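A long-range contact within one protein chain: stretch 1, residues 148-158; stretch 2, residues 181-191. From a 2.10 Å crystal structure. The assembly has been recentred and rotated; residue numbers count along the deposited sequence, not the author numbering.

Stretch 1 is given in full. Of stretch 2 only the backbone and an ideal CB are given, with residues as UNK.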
# COMPACT_ATOMS: atom_id res chain seq x y z
N GLY A 148 1.12 -4.71 57.10
CA GLY A 148 1.13 -4.69 58.54
C GLY A 148 2.30 -3.89 59.07
O GLY A 148 2.63 -2.81 58.54
N GLU A 149 2.93 -4.42 60.12
CA GLU A 149 4.08 -3.75 60.73
C GLU A 149 5.36 -3.96 59.95
O GLU A 149 6.27 -3.13 60.06
CB GLU A 149 4.26 -4.25 62.17
CG GLU A 149 3.16 -3.78 63.11
CD GLU A 149 3.15 -2.27 63.27
OE1 GLU A 149 3.84 -1.76 64.18
OE2 GLU A 149 2.46 -1.58 62.47
N ALA A 150 5.46 -5.02 59.15
CA ALA A 150 6.66 -5.32 58.37
C ALA A 150 6.28 -6.19 57.18
O ALA A 150 5.27 -6.89 57.21
CB ALA A 150 7.72 -6.01 59.23
N TYR A 151 7.12 -6.15 56.14
CA TYR A 151 6.81 -6.87 54.91
C TYR A 151 8.09 -7.30 54.19
O TYR A 151 9.17 -6.75 54.41
CB TYR A 151 5.94 -6.03 53.97
CG TYR A 151 6.64 -4.84 53.35
CD1 TYR A 151 7.16 -4.91 52.05
CD2 TYR A 151 6.77 -3.64 54.04
CE1 TYR A 151 7.79 -3.82 51.46
CE2 TYR A 151 7.40 -2.55 53.47
CZ TYR A 151 7.91 -2.64 52.18
OH TYR A 151 8.53 -1.55 51.63
N LEU A 152 7.93 -8.28 53.32
CA LEU A 152 9.02 -8.81 52.51
C LEU A 152 9.19 -7.94 51.26
O LEU A 152 8.32 -7.91 50.39
CB LEU A 152 8.73 -10.26 52.14
CG LEU A 152 8.65 -11.14 53.40
CD1 LEU A 152 8.38 -12.60 53.09
CD2 LEU A 152 9.94 -11.00 54.19
N SER A 153 10.33 -7.24 51.18
CA SER A 153 10.60 -6.33 50.07
C SER A 153 11.01 -7.07 48.79
O SER A 153 10.59 -6.69 47.69
CB SER A 153 11.67 -5.33 50.50
OG SER A 153 12.25 -4.70 49.38
N TRP A 154 11.83 -8.12 48.90
CA TRP A 154 12.19 -8.97 47.76
C TRP A 154 12.84 -10.25 48.29
O TRP A 154 13.25 -10.32 49.45
CB TRP A 154 13.13 -8.27 46.76
CG TRP A 154 14.39 -7.60 47.34
CD1 TRP A 154 14.56 -6.27 47.59
CD2 TRP A 154 15.63 -8.24 47.70
NE1 TRP A 154 15.81 -6.04 48.09
CE2 TRP A 154 16.50 -7.22 48.16
CE3 TRP A 154 16.09 -9.56 47.69
CZ2 TRP A 154 17.80 -7.49 48.61
CZ3 TRP A 154 17.39 -9.83 48.13
CH2 TRP A 154 18.23 -8.79 48.59
N ILE A 155 12.90 -11.26 47.41
CA ILE A 155 13.65 -12.49 47.63
C ILE A 155 14.44 -12.80 46.35
O ILE A 155 13.91 -12.70 45.25
CB ILE A 155 12.71 -13.66 48.00
CG1 ILE A 155 13.47 -14.98 48.10
CG2 ILE A 155 11.56 -13.78 47.01
CD1 ILE A 155 12.67 -16.08 48.78
N HIS A 156 15.73 -13.15 46.51
CA HIS A 156 16.62 -13.51 45.41
C HIS A 156 17.13 -14.93 45.63
O HIS A 156 17.77 -15.21 46.65
CB HIS A 156 17.81 -12.56 45.30
CG HIS A 156 17.44 -11.17 44.90
ND1 HIS A 156 18.34 -10.13 44.92
CD2 HIS A 156 16.27 -10.66 44.46
CE1 HIS A 156 17.74 -9.03 44.51
NE2 HIS A 156 16.48 -9.32 44.23
N PHE A 157 16.87 -15.80 44.66
CA PHE A 157 17.33 -17.17 44.70
C PHE A 157 18.41 -17.36 43.65
O PHE A 157 18.27 -16.89 42.52
CB PHE A 157 16.18 -18.15 44.43
CG PHE A 157 16.61 -19.58 44.35
CD1 PHE A 157 16.84 -20.31 45.51
CD2 PHE A 157 16.81 -20.18 43.11
CE1 PHE A 157 17.26 -21.63 45.44
CE2 PHE A 157 17.22 -21.50 43.03
CZ PHE A 157 17.44 -22.23 44.19
N THR A 158 19.47 -18.07 44.02
CA THR A 158 20.60 -18.34 43.14
C THR A 158 20.84 -19.84 43.06
O THR A 158 21.14 -20.46 44.09
CB THR A 158 21.88 -17.66 43.64
OG1 THR A 158 21.59 -16.31 44.03
CG2 THR A 158 22.97 -17.68 42.56
N UNK A 181 11.92 -2.23 67.67
CA UNK A 181 12.58 -3.46 67.27
C UNK A 181 11.55 -4.55 66.98
O UNK A 181 10.48 -4.60 67.59
CB UNK A 181 13.56 -3.92 68.35
N UNK A 182 11.86 -5.42 66.01
CA UNK A 182 10.93 -6.46 65.56
C UNK A 182 11.64 -7.81 65.48
O UNK A 182 12.80 -7.89 65.09
CB UNK A 182 10.33 -6.10 64.20
N UNK A 183 10.91 -8.87 65.84
CA UNK A 183 11.43 -10.23 65.86
C UNK A 183 10.51 -11.14 65.06
O UNK A 183 9.31 -10.88 64.95
CB UNK A 183 11.58 -10.74 67.30
N UNK A 184 11.08 -12.21 64.54
CA UNK A 184 10.29 -13.19 63.81
C UNK A 184 11.21 -14.10 63.01
O UNK A 184 12.42 -14.12 63.21
CB UNK A 184 9.28 -12.50 62.89
N UNK A 185 10.59 -14.85 62.10
CA UNK A 185 11.33 -15.73 61.22
C UNK A 185 10.74 -15.65 59.81
O UNK A 185 9.63 -15.14 59.60
CB UNK A 185 11.31 -17.17 61.74
N UNK A 186 11.50 -16.14 58.84
CA UNK A 186 11.02 -16.29 57.47
C UNK A 186 11.18 -17.74 57.06
O UNK A 186 12.28 -18.30 57.16
CB UNK A 186 11.77 -15.36 56.51
N UNK A 187 10.08 -18.36 56.62
CA UNK A 187 10.08 -19.74 56.15
C UNK A 187 10.04 -19.77 54.63
O UNK A 187 9.16 -19.15 54.01
CB UNK A 187 8.90 -20.51 56.73
N UNK A 188 10.95 -20.52 54.02
CA UNK A 188 11.19 -20.49 52.58
C UNK A 188 10.97 -21.89 52.02
O UNK A 188 11.63 -22.85 52.46
CB UNK A 188 12.60 -19.99 52.26
N UNK A 189 10.06 -22.01 51.06
CA UNK A 189 9.82 -23.26 50.35
C UNK A 189 9.99 -23.04 48.85
O UNK A 189 9.62 -21.99 48.32
CB UNK A 189 8.42 -23.80 50.66
N UNK A 190 10.55 -24.04 48.17
CA UNK A 190 10.73 -24.01 46.72
C UNK A 190 9.96 -25.19 46.15
O UNK A 190 10.35 -26.35 46.35
CB UNK A 190 12.21 -24.06 46.33
N UNK A 191 8.89 -24.91 45.42
CA UNK A 191 8.06 -25.96 44.86
C UNK A 191 7.52 -26.92 45.89
O UNK A 191 7.47 -28.13 45.64
CB UNK A 191 8.85 -26.74 43.81

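The strands 150-158 and 182-190 run at 53° to each other and come no closer than 10.3 Å between axes, too far for backbone pairing; no hydrogen bond joins them. Only side chains can fill the gap, and stretch 1 offers it Ala150, Leu152, Ile155 and Phe157, an apolar row.

Position 181 has nothing of stretch 1 within 5.5 Å of its ideal CB, so almost any residue would do. It is Arg181, poorly ordered and without contact to stretch 1.

Position 182 points CA-to-CB toward stretch 1, yet its ideal CB has no neighbour there within 5.5 Å. The small Ala150 leaves space, with a CA-CA separation of 8.4 Å, so a long apolar chain such as leucine, isoleucine or methionine would suit. The residue is Leu182: CD2 reaches 4.1 Å from Ala150 CB, and CD1 lies 4.1 Å from Glu149 CB, touching the aliphatic base of that acid.

Position 183 is out of reach, so a polar residue is acceptable; it is Asp183. Arg181 NH1 lies 2.9 Å from Asp183 OD2, a salt bridge whose hydrogen bond is weak. At 184, phi/psi of 164/-167 is an extended conformation most easily adopted without a side chain, and the residue is Gly184. Position 185 is unconstrained by stretch 1 and holds Ser185.

Position 186 points toward Leu152, with its ideal CB 5.3 Å from Leu152 CD2. Extended angles of -124/125 and this modest gap favour a beta-branched or other medium-sized apolar side chain. Val186 (chi1 t) brings CG2 to 4.1 Å from Leu152 CD2.

Position 187 is out of reach of stretch 1; it is Glu187.

Position 188 again points toward stretch 1, its ideal CB 5.2 Å from Ile155 CD1. Valine, isoleucine or leucine are all plausible. The deposited Val188, chi1 t, makes a looser contact, CG1 to Ile155 CD1 at 4.4 Å.

Position 189 is out of reach and tolerant of polar residues; it is Glu189.

Position 190 points toward Phe157, but the CA atoms are 9.7 Å apart and the ideal CB meets nothing within 5.5 Å. A longer apolar side chain is needed to reach the ring: isoleucine, leucine or methionine. Ile190, m at chi1 and t at chi2, extends CD1 to 3.4 Å from Phe157 CE1, the closest contact between the stretches, meeting the ring obliquely.

Position 191 has phi/psi of 57/39, and a positive phi favours glycine, or perhaps asparagine. It is Gly191, without contact to stretch 1.

Stretch 2 181-191: RLDGSVEVEIG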
# COMPACT_ATOMS: atom_id res chain seq x y z
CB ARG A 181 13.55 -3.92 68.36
CG ARG A 181 14.30 -5.22 68.11
CD ARG A 181 15.23 -5.56 69.28
NE ARG A 181 15.82 -6.89 69.15
CZ ARG A 181 15.24 -8.01 69.59
NH1 ARG A 181 14.06 -7.96 70.19
NH2 ARG A 181 15.85 -9.18 69.44
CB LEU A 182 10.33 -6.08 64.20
CG LEU A 182 8.95 -6.64 63.88
CD1 LEU A 182 7.97 -5.52 63.50
CD2 LEU A 182 9.05 -7.68 62.77
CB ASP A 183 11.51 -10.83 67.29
CG ASP A 183 12.50 -10.11 68.18
OD1 ASP A 183 13.57 -9.71 67.68
OD2 ASP A 183 12.20 -9.97 69.39
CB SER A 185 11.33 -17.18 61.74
OG SER A 185 10.06 -17.81 61.56
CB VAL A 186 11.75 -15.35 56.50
CG1 VAL A 186 11.42 -15.71 55.06
CG2 VAL A 186 11.34 -13.92 56.78
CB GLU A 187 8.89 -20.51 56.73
CG GLU A 187 8.83 -21.94 56.24
CD GLU A 187 7.77 -22.78 56.92
OE1 GLU A 187 7.84 -24.03 56.81
OE2 GLU A 187 6.86 -22.20 57.56
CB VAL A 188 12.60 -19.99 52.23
CG1 VAL A 188 12.83 -20.06 50.72
CG2 VAL A 188 12.82 -18.59 52.73
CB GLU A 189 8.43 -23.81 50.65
CG GLU A 189 8.19 -24.00 52.15
CD GLU A 189 7.07 -24.99 52.46
OE1 GLU A 189 7.07 -25.54 53.59
OE2 GLU A 189 6.21 -25.23 51.58
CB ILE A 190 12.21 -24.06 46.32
CG1 ILE A 190 12.97 -22.91 46.98
CG2 ILE A 190 12.34 -23.99 44.80
CD1 ILE A 190 14.44 -22.97 46.72
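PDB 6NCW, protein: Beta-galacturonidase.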